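Local coordinates for protein sulfoquinovosidase (Escherichia coli, PDB 5AEG) that hydrolyses sulfoquinovosyl diacylglycerides and simple sulfoquinovosides to release sulfoquinovose, which the bacterium then degrades through sulfoglycolysis, at residues A[32-37]-A[66-71]; A[106-111]-A[218-223]; A[198-203]-A[422-427]. One frame throughout, in Å; residues are numbered along the deposited sequence.

Interaction 1. Residues A[32-37]-A[66-71]; sequences HSKDNP and ALTDAI
His32 donates from NE2 to the backbone O of Thr68 (3.0 Å), and it does so from far above the carbonyl plane, 62° out of it. The contact lies in the N-terminal, galactose mutarotase-like part of this family 31 glycosidase, where the loop between strands 27-32 and 39-49 folds against a break in the long strand 56-74. The bond is also bent, 140° at the hydrogen. A second carbonyl lies at the same ring edge, CE1 of His32 being 3.2 Å from O of Leu67. Histidine suits this buried place because its flat ring packs while its two nitrogens face different backbone groups. ND1 weakly accepts from the N of Cys38, consistent with a neutral ring protonated at NE2, and the ring packs against Phe20 and, edge-to-face, Phe83.

The loop holds its own shape through an ST motif, in which Ser33 OG accepts from the N of Asn36 at 2.9 Å. Pro37 then turns its ring toward the strand, CG meeting the CB of Ala66 at 4.1 Å, a rigid apolar surface against a side chain small enough to admit it. Thr68 sets its methyl CG2 against O of Lys34 (3.6 Å) and keeps its hydroxyl for a neighbour.

At the solvent side, the long chain of Lys34, bent at chi2 and chi4, crosses obliquely over Asp69. A lysine suits this exposed place, since its flexible methylenes span the distance to the carboxylate. Two donors hold one oxygen: Lys34 NZ reaches OD1 of Asp69 on its syn side at 2.8 Å in a salt bridge, and Thr68 OG1 donates to that same OD1 from above the carboxylate plane at 3.1 Å.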
loop_
_atom_site.group_PDB
_atom_site.type_symbol
_atom_site.label_atom_id
_atom_site.label_comp_id
_atom_site.label_asym_id
_atom_site.label_seq_id
_atom_site.Cartn_x
_atom_site.Cartn_y
_atom_site.Cartn_z
ATOM N N HIS A 32 3.825 -22.721 -26.146
ATOM C CA HIS A 32 2.693 -22.530 -27.069
ATOM C C HIS A 32 2.676 -23.687 -28.042
ATOM O O HIS A 32 3.700 -23.973 -28.654
ATOM C CB HIS A 32 2.889 -21.278 -27.911
ATOM C CG HIS A 32 1.844 -21.090 -28.964
ATOM N ND1 HIS A 32 0.635 -20.470 -28.713
ATOM C CD2 HIS A 32 1.820 -21.413 -30.280
ATOM C CE1 HIS A 32 -0.099 -20.439 -29.813
ATOM N NE2 HIS A 32 0.600 -20.993 -30.783
ATOM N N SER A 33 1.544 -24.315 -28.219
ATOM C CA SER A 33 1.321 -25.102 -29.425
ATOM C C SER A 33 -0.088 -24.844 -29.884
ATOM O O SER A 33 -0.887 -24.152 -29.171
ATOM C CB SER A 33 1.471 -26.577 -29.103
ATOM O OG SER A 33 0.474 -26.947 -28.160
ATOM N N LYS A 34 -0.408 -25.397 -31.056
ATOM C CA LYS A 34 -1.770 -25.330 -31.613
ATOM C C LYS A 34 -2.726 -25.881 -30.628
ATOM O O LYS A 34 -3.752 -25.300 -30.394
ATOM C CB LYS A 34 -1.917 -26.101 -32.942
ATOM C CG LYS A 34 -2.072 -25.217 -34.173
ATOM C CD LYS A 34 -3.163 -25.754 -35.120
ATOM C CE LYS A 34 -3.103 -25.137 -36.522
ATOM N NZ LYS A 34 -4.335 -24.428 -37.002
ATOM N N ASP A 35 -2.341 -26.944 -29.941
ATOM C CA ASP A 35 -3.199 -27.605 -28.906
ATOM C C ASP A 35 -3.217 -26.951 -27.546
ATOM O O ASP A 35 -4.198 -27.134 -26.820
ATOM C CB ASP A 35 -2.716 -29.037 -28.646
ATOM C CG ASP A 35 -2.512 -29.806 -29.927
ATOM O OD1 ASP A 35 -3.530 -30.331 -30.439
ATOM O OD2 ASP A 35 -1.356 -29.816 -30.439
ATOM N N ASN A 36 -2.131 -26.255 -27.190
ATOM C CA ASN A 36 -2.028 -25.527 -25.899
ATOM C C ASN A 36 -1.517 -24.130 -26.103
ATOM O O ASN A 36 -0.351 -23.841 -25.926
ATOM C CB ASN A 36 -1.252 -26.363 -24.874
ATOM C CG ASN A 36 -2.138 -27.495 -24.294
ATOM O OD1 ASN A 36 -3.314 -27.288 -23.973
ATOM N ND2 ASN A 36 -1.599 -28.694 -24.218
ATOM N N PRO A 37 -2.382 -23.246 -26.618
ATOM C CA PRO A 37 -1.932 -21.895 -26.917
ATOM C C PRO A 37 -1.608 -21.105 -25.620
ATOM O O PRO A 37 -2.088 -21.456 -24.519
ATOM C CB PRO A 37 -3.155 -21.262 -27.649
ATOM C CG PRO A 37 -4.304 -22.089 -27.260
ATOM C CD PRO A 37 -3.806 -23.442 -26.888
ATOM N N ALA A 66 -8.787 -18.101 -29.195
ATOM C CA ALA A 66 -7.470 -18.648 -29.014
ATOM C C ALA A 66 -6.705 -18.458 -30.299
ATOM O O ALA A 66 -7.233 -18.819 -31.386
ATOM C CB ALA A 66 -7.589 -20.142 -28.682
ATOM N N LEU A 67 -5.545 -17.814 -30.207
ATOM C CA LEU A 67 -4.654 -17.594 -31.334
ATOM C C LEU A 67 -3.699 -18.779 -31.394
ATOM O O LEU A 67 -2.586 -18.753 -30.910
ATOM C CB LEU A 67 -3.973 -16.252 -31.310
ATOM C CG LEU A 67 -4.878 -15.059 -31.164
ATOM C CD1 LEU A 67 -4.037 -13.804 -31.335
ATOM C CD2 LEU A 67 -6.018 -15.031 -32.157
ATOM N N THR A 68 -4.201 -19.824 -32.051
ATOM C CA THR A 68 -3.527 -21.104 -32.084
ATOM C C THR A 68 -2.311 -21.113 -33.050
ATOM O O THR A 68 -1.333 -21.877 -32.852
ATOM C CB THR A 68 -4.489 -22.168 -32.528
ATOM O OG1 THR A 68 -5.056 -21.777 -33.783
ATOM C CG2 THR A 68 -5.618 -22.386 -31.491
ATOM N N ASP A 69 -2.328 -20.249 -34.059
ATOM C CA ASP A 69 -1.276 -20.289 -35.090
ATOM C C ASP A 69 -0.228 -19.258 -34.839
ATOM O O ASP A 69 -0.523 -18.102 -34.479
ATOM C CB ASP A 69 -1.868 -19.997 -36.491
ATOM C CG ASP A 69 -3.028 -20.889 -36.851
ATOM O OD1 ASP A 69 -3.173 -21.972 -36.237
ATOM O OD2 ASP A 69 -3.857 -20.483 -37.707
ATOM N N ALA A 70 1.042 -19.634 -35.016
ATOM C CA ALA A 70 2.127 -18.696 -34.840
ATOM C C ALA A 70 3.182 -18.828 -35.951
ATOM O O ALA A 70 3.595 -19.931 -36.250
ATOM C CB ALA A 70 2.806 -18.939 -33.512
ATOM N N ILE A 71 3.625 -17.689 -36.473
ATOM C CA ILE A 71 4.794 -17.614 -37.362
ATOM C C ILE A 71 5.825 -16.707 -36.733
ATOM O O ILE A 71 5.546 -15.545 -36.373
ATOM C CB ILE A 71 4.431 -17.018 -38.718
ATOM C CG1 ILE A 71 3.387 -17.882 -39.406
ATOM C CG2 ILE A 71 5.686 -16.903 -39.620
ATOM C CD1 ILE A 71 2.832 -17.244 -40.681
#

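Interaction 2. Residues A[106-111]-A[218-223]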
loop_
_atom_site.group_PDB
_atom_site.type_symbol
_atom_site.label_atom_id
_atom_site.label_comp_id
_atom_site.label_asym_id
_atom_site.label_seq_id
_atom_site.Cartn_x
_atom_site.Cartn_y
_atom_site.Cartn_z
ATOM N N GLU A 106 6.244 -7.383 -25.801
ATOM C CA GLU A 106 5.387 -6.297 -26.262
ATOM C C GLU A 106 4.313 -6.896 -27.155
ATOM O O GLU A 106 4.605 -7.339 -28.286
ATOM C CB GLU A 106 6.186 -5.257 -27.042
ATOM C CG GLU A 106 7.117 -4.406 -26.221
ATOM C CD GLU A 106 8.123 -3.692 -27.115
ATOM O OE1 GLU A 106 8.902 -4.394 -27.797
ATOM O OE2 GLU A 106 8.105 -2.463 -27.158
ATOM N N LEU A 107 3.062 -6.841 -26.689
ATOM C CA LEU A 107 1.951 -7.469 -27.376
ATOM C C LEU A 107 1.097 -6.382 -27.981
ATOM O O LEU A 107 0.738 -5.419 -27.298
ATOM C CB LEU A 107 1.134 -8.220 -26.370
ATOM C CG LEU A 107 0.813 -9.637 -26.605
ATOM C CD1 LEU A 107 0.188 -10.185 -25.308
ATOM C CD2 LEU A 107 -0.102 -9.724 -27.809
ATOM N N GLN A 108 0.724 -6.528 -29.259
ATOM C CA GLN A 108 -0.214 -5.603 -29.870
ATOM C C GLN A 108 -1.271 -6.342 -30.713
ATOM O O GLN A 108 -0.915 -7.056 -31.629
ATOM C CB GLN A 108 0.575 -4.550 -30.668
ATOM C CG GLN A 108 -0.258 -3.521 -31.452
ATOM C CD GLN A 108 -1.163 -2.653 -30.551
ATOM O OE1 GLN A 108 -0.690 -1.786 -29.810
ATOM N NE2 GLN A 108 -2.483 -2.917 -30.575
ATOM N N ASN A 109 -2.557 -6.204 -30.373
ATOM C CA ASN A 109 -3.617 -6.880 -31.070
ATOM C C ASN A 109 -3.781 -6.148 -32.438
ATOM O O ASN A 109 -3.461 -4.953 -32.543
ATOM C CB ASN A 109 -4.927 -6.863 -30.315
ATOM C CG ASN A 109 -4.916 -7.785 -29.114
ATOM O OD1 ASN A 109 -3.970 -8.531 -28.912
ATOM N ND2 ASN A 109 -6.000 -7.741 -28.307
ATOM N N ASP A 110 -4.268 -6.893 -33.417
ATOM C CA ASP A 110 -4.542 -6.381 -34.790
ATOM C C ASP A 110 -5.251 -5.083 -34.835
ATOM O O ASP A 110 -4.880 -4.181 -35.512
ATOM C CB ASP A 110 -5.340 -7.442 -35.612
ATOM C CG ASP A 110 -6.641 -8.010 -34.889
ATOM O OD1 ASP A 110 -6.980 -7.594 -33.697
ATOM O OD2 ASP A 110 -7.328 -8.962 -35.453
ATOM N N ASN A 111 -6.309 -4.939 -34.079
ATOM C CA ASN A 111 -6.912 -3.605 -33.964
ATOM C C ASN A 111 -7.440 -3.315 -32.560
ATOM O O ASN A 111 -7.709 -4.287 -31.746
ATOM C CB ASN A 111 -8.008 -3.486 -35.012
ATOM C CG ASN A 111 -9.135 -4.461 -34.786
ATOM O OD1 ASN A 111 -9.968 -4.289 -33.889
ATOM N ND2 ASN A 111 -9.176 -5.489 -35.576
ATOM N N TRP A 218 -7.637 -5.762 -19.903
ATOM C CA TRP A 218 -8.702 -5.083 -20.645
ATOM C C TRP A 218 -8.085 -4.009 -21.502
ATOM O O TRP A 218 -8.311 -2.802 -21.312
ATOM C CB TRP A 218 -9.746 -4.513 -19.710
ATOM C CG TRP A 218 -10.541 -5.579 -19.077
ATOM C CD1 TRP A 218 -10.249 -6.891 -19.062
ATOM C CD2 TRP A 218 -11.709 -5.414 -18.239
ATOM N NE1 TRP A 218 -11.217 -7.585 -18.395
ATOM C CE2 TRP A 218 -12.098 -6.686 -17.833
ATOM C CE3 TRP A 218 -12.490 -4.316 -17.863
ATOM C CZ2 TRP A 218 -13.242 -6.907 -17.050
ATOM C CZ3 TRP A 218 -13.622 -4.529 -17.056
ATOM C CH2 TRP A 218 -13.989 -5.807 -16.680
ATOM N N GLU A 219 -7.249 -4.419 -22.435
ATOM C CA GLU A 219 -6.646 -3.499 -23.379
ATOM C C GLU A 219 -6.241 -4.322 -24.624
ATOM O O GLU A 219 -6.263 -5.547 -24.600
ATOM C CB GLU A 219 -5.435 -2.777 -22.807
ATOM C CG GLU A 219 -5.206 -1.394 -23.381
ATOM C CD GLU A 219 -4.325 -0.491 -22.559
ATOM O OE1 GLU A 219 -4.022 -0.744 -21.344
ATOM O OE2 GLU A 219 -3.911 0.527 -23.152
ATOM N N ASP A 220 -6.005 -3.603 -25.714
ATOM C CA ASP A 220 -5.537 -4.168 -26.965
ATOM C C ASP A 220 -4.075 -4.283 -27.105
ATOM O O ASP A 220 -3.585 -4.810 -28.137
ATOM C CB ASP A 220 -6.062 -3.244 -28.100
ATOM C CG ASP A 220 -5.417 -1.859 -28.036
ATOM O OD1 ASP A 220 -5.665 -1.127 -27.061
ATOM O OD2 ASP A 220 -4.557 -1.536 -28.863
ATOM N N LYS A 221 -3.304 -3.851 -26.094
ATOM C CA LYS A 221 -1.873 -3.991 -26.123
ATOM C C LYS A 221 -1.390 -4.277 -24.721
ATOM O O LYS A 221 -2.090 -3.986 -23.737
ATOM C CB LYS A 221 -1.246 -2.706 -26.638
ATOM C CG LYS A 221 -1.276 -1.489 -25.698
ATOM C CD LYS A 221 -1.085 -0.138 -26.415
ATOM C CE LYS A 221 -0.102 0.823 -25.744
ATOM N NZ LYS A 221 -0.421 1.300 -24.363
ATOM N N ALA A 222 -0.215 -4.862 -24.621
ATOM C CA ALA A 222 0.413 -5.084 -23.311
ATOM C C ALA A 222 1.906 -5.048 -23.402
ATOM O O ALA A 222 2.486 -5.558 -24.372
ATOM C CB ALA A 222 -0.033 -6.402 -22.794
ATOM N N THR A 223 2.546 -4.510 -22.374
ATOM C CA THR A 223 3.992 -4.544 -22.261
ATOM C C THR A 223 4.369 -5.121 -20.905
ATOM O O THR A 223 3.943 -4.546 -19.871
ATOM C CB THR A 223 4.534 -3.136 -22.326
ATOM O OG1 THR A 223 4.194 -2.561 -23.614
ATOM C CG2 THR A 223 6.021 -3.162 -22.148
HETATM O O HOH W 1 2.881 -3.600 -26.543
#
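In Gln108, chi1 (177°) sets CG anti to the backbone N and chi2 (61°) turns CD back, while Asp220 has CG between its backbone N and carbonyl carbon. The two side chains lie side by side, pointing the same way. NE2 of Gln108 donates to OD2 of Asp220 at 3.0 Å, almost straight and on the anti side of the carboxylate. Its other hydrogen goes to O of Asn109 (3.0 Å), on a lone pair in the carbonyl plane. Both acceptors lie in the amide plane, so the pair of bonds fixes the rotation of the group, and OE1 is turned against CB of Lys221 at 3.3 Å. Replacing Gln108 with an alanine would probably leave OD2 of Asp220 without this donor and its carboxylate freer to turn.

The backbones run antiparallel. Leu107 and Ala222 form a hydrogen-bonded pair, N of Leu107 to O of Ala222 at 2.7 Å and N of Ala222 to O of Leu107 at 2.9 Å. Beyond it, Asn109 N meets O of Asp220 at 2.8 Å. On the buried face Leu107 CB lies 4.2 Å from Ala222 CB, the small alanine leaving room for the leucine, which also packs on Ile117. Asn109 turns its ND2 to O of His114. Neighbouring antiparallel strands joined in this way, apolar on one face and polar on the other, are typical of the beta-sandwich of galactose mutarotase-like domains.

Interaction 3. Residues A[198-203]-A[422-427]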
loop_
_atom_site.group_PDB
_atom_site.type_symbol
_atom_site.label_atom_id
_atom_site.label_comp_id
_atom_site.label_asym_id
_atom_site.label_seq_id
_atom_site.Cartn_x
_atom_site.Cartn_y
_atom_site.Cartn_z
ATOM N N ASP A 198 3.265 -2.770 -17.745
ATOM C CA ASP A 198 3.188 -1.310 -17.797
ATOM C C ASP A 198 1.771 -0.807 -17.809
ATOM O O ASP A 198 1.502 0.325 -17.412
ATOM C CB ASP A 198 3.862 -0.721 -19.052
ATOM C CG ASP A 198 5.346 -0.719 -18.975
ATOM O OD1 ASP A 198 5.972 -0.925 -17.908
ATOM O OD2 ASP A 198 5.930 -0.437 -20.029
ATOM N N ASN A 199 0.846 -1.592 -18.225
ATOM C CA ASN A 199 -0.493 -1.015 -18.400
ATOM C C ASN A 199 -1.163 -0.532 -17.084
ATOM O O ASN A 199 -0.808 -1.006 -15.992
ATOM C CB ASN A 199 -1.355 -2.123 -18.929
ATOM C CG ASN A 199 -0.864 -2.707 -20.253
ATOM O OD1 ASN A 199 0.303 -3.132 -20.369
ATOM N ND2 ASN A 199 -1.815 -2.803 -21.233
ATOM N N SER A 200 -2.189 0.297 -17.192
ATOM C CA SER A 200 -3.024 0.696 -16.028
ATOM C C SER A 200 -4.494 0.370 -16.204
ATOM O O SER A 200 -5.329 0.740 -15.400
ATOM C CB SER A 200 -2.791 2.161 -15.688
ATOM O OG SER A 200 -3.309 2.953 -16.736
ATOM N N CYS A 201 -4.848 -0.359 -17.253
ATOM C CA CYS A 201 -6.182 -0.894 -17.424
ATOM C C CYS A 201 -6.566 -1.879 -16.343
ATOM O O CYS A 201 -5.666 -2.352 -15.619
ATOM C CB CYS A 201 -6.318 -1.568 -18.817
ATOM S SG CYS A 201 -5.130 -2.925 -19.059
ATOM N N TYR A 202 -7.870 -2.231 -16.233
ATOM C CA TYR A 202 -8.288 -3.387 -15.449
ATOM C C TYR A 202 -7.452 -4.585 -15.830
ATOM O O TYR A 202 -7.240 -4.817 -17.044
ATOM C CB TYR A 202 -9.743 -3.689 -15.667
ATOM C CG TYR A 202 -10.215 -4.885 -14.886
ATOM C CD1 TYR A 202 -10.084 -6.151 -15.394
ATOM C CD2 TYR A 202 -10.696 -4.764 -13.531
ATOM C CE1 TYR A 202 -10.506 -7.258 -14.709
ATOM C CE2 TYR A 202 -11.114 -5.899 -12.835
ATOM C CZ TYR A 202 -11.013 -7.128 -13.419
ATOM O OH TYR A 202 -11.468 -8.216 -12.737
ATOM N N MET A 203 -6.985 -5.348 -14.842
ATOM C CA MET A 203 -6.295 -6.636 -15.097
ATOM C C MET A 203 -6.733 -7.597 -14.036
ATOM O O MET A 203 -7.213 -7.192 -13.011
ATOM C CB MET A 203 -4.767 -6.423 -15.047
ATOM C CG MET A 203 -4.241 -5.637 -16.216
ATOM S SD MET A 203 -2.419 -5.474 -16.182
ATOM C CE MET A 203 -2.322 -3.821 -15.756
ATOM N N ALA A 422 -11.010 7.457 -18.432
ATOM C CA ALA A 422 -10.992 7.237 -16.963
ATOM C C ALA A 422 -10.912 5.777 -16.632
ATOM O O ALA A 422 -10.427 5.430 -15.558
ATOM C CB ALA A 422 -12.197 7.839 -16.294
ATOM N N GLU A 423 -11.384 4.925 -17.515
ATOM C CA GLU A 423 -11.088 3.486 -17.336
ATOM C C GLU A 423 -9.639 3.086 -17.287
ATOM O O GLU A 423 -9.312 2.024 -16.716
ATOM C CB GLU A 423 -11.882 2.617 -18.308
ATOM C CG GLU A 423 -13.393 2.721 -18.020
ATOM C CD GLU A 423 -14.291 1.921 -18.958
ATOM O OE1 GLU A 423 -13.839 1.029 -19.670
ATOM O OE2 GLU A 423 -15.505 2.129 -18.917
ATOM N N ILE A 424 -8.777 3.842 -17.946
ATOM C CA ILE A 424 -7.360 3.695 -17.901
ATOM C C ILE A 424 -6.696 4.581 -16.841
ATOM O O ILE A 424 -5.696 4.192 -16.188
ATOM C CB ILE A 424 -6.729 3.998 -19.316
ATOM C CG1 ILE A 424 -7.298 3.029 -20.412
ATOM C CG2 ILE A 424 -5.195 4.016 -19.285
ATOM C CD1 ILE A 424 -6.945 1.590 -20.299
ATOM N N MET A 425 -7.166 5.796 -16.671
ATOM C CA MET A 425 -6.537 6.680 -15.662
ATOM C C MET A 425 -6.826 6.302 -14.190
ATOM O O MET A 425 -6.057 6.677 -13.312
ATOM C CB MET A 425 -6.973 8.137 -15.898
ATOM C CG MET A 425 -6.365 8.804 -17.175
ATOM S SD MET A 425 -4.589 8.624 -17.372
ATOM C CE MET A 425 -4.025 9.351 -15.885
ATOM N N HIS A 426 -7.918 5.602 -13.972
ATOM C CA HIS A 426 -8.393 5.282 -12.609
ATOM C C HIS A 426 -7.282 4.613 -11.788
ATOM O O HIS A 426 -6.887 5.124 -10.739
ATOM C CB HIS A 426 -9.585 4.378 -12.696
ATOM C CG HIS A 426 -10.012 3.841 -11.372
ATOM N ND1 HIS A 426 -10.719 4.586 -10.452
ATOM C CD2 HIS A 426 -9.759 2.647 -10.784
ATOM C CE1 HIS A 426 -10.917 3.844 -9.367
ATOM N NE2 HIS A 426 -10.311 2.684 -9.537
ATOM N N ASN A 427 -6.672 3.582 -12.356
ATOM C CA ASN A 427 -5.598 2.830 -11.650
ATOM C C ASN A 427 -4.310 3.611 -11.571
ATOM O O ASN A 427 -3.509 3.410 -10.655
ATOM C CB ASN A 427 -5.326 1.483 -12.316
ATOM C CG ASN A 427 -6.288 0.418 -11.898
ATOM O OD1 ASN A 427 -7.019 0.549 -10.935
ATOM N ND2 ASN A 427 -6.284 -0.679 -12.623
HETATM O O HOH W 2 -7.680 2.070 -14.631
HETATM O O HOH W 3 -9.728 -0.666 -17.642
#
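The loop around Ser200 and Cys201 passes close to the first turns of helix 422-444, the CA atoms of Cys201 and Ile424 coming within 4.8 Å and those of Ser200 and Asn427 within 5.5 Å. Ser200 points at the helix, and its OG, held between the backbone N and carbonyl carbon (chi1 68°), donates to O of Ile424 at 2.7 Å. A serine is short enough to let the two backbones come this close and still supply a donor. Beside it the CD1 tip of Ile424 rests on CB of Cys201 at 3.5 Å, a compact apolar touch; the backbone N of Cys201 is buried with no polar partner.

Asn427 leans CB and its amide over O of Ser200, and its ND2 makes a weak, bent bond to that oxygen. The amide is held more firmly elsewhere: ND2 also donates to O of Leu148, and OD1 accepts from N of Thr150, so asparagine serves with both a donor and an acceptor.

Water completes the seam. One molecule donates to O of Ser200 and to O of Glu423 (2.6 Å) and accepts from N of Asn427 (2.9 Å), standing where a direct helical bond between the latter two would otherwise run. A second links N of Tyr202 to O of Glu423.

The helix belongs to the TIM-barrel domain, and the Asn427 side chain lies about 8 Å from that of Glu408, an active-site residue by similarity. Around the contact, Glu423 packs on strand 39-49 at Ala46 and Ile48, Met203 pairs through its backbone with Leu148, and the Tyr202 ring meets that of Trp218.

Interactions 1, 2 and 3 step from the far edge of the N-terminal domain toward the catalytic barrel. The centres of 1 and 2 are about 17 Å apart, those of 2 and 3 about 13 Å, and those of 1 and 3 about 28 Å. Interaction 1 closes along the chain before the others open, whereas the segments of 2 and 3 alternate. Interactions 1 and 2 do not touch but reach the same system of antiparallel strands. Interactions 2 and 3 do touch, Asn199 ND2 lying 2.8 Å from Lys221 O in a probable hydrogen bond. The loop 198-203 is thus shared: it is bonded to strand 221-228 on the beta side and packs on helix 422-444 of the TIM barrel, which houses the nucleophile Asp405.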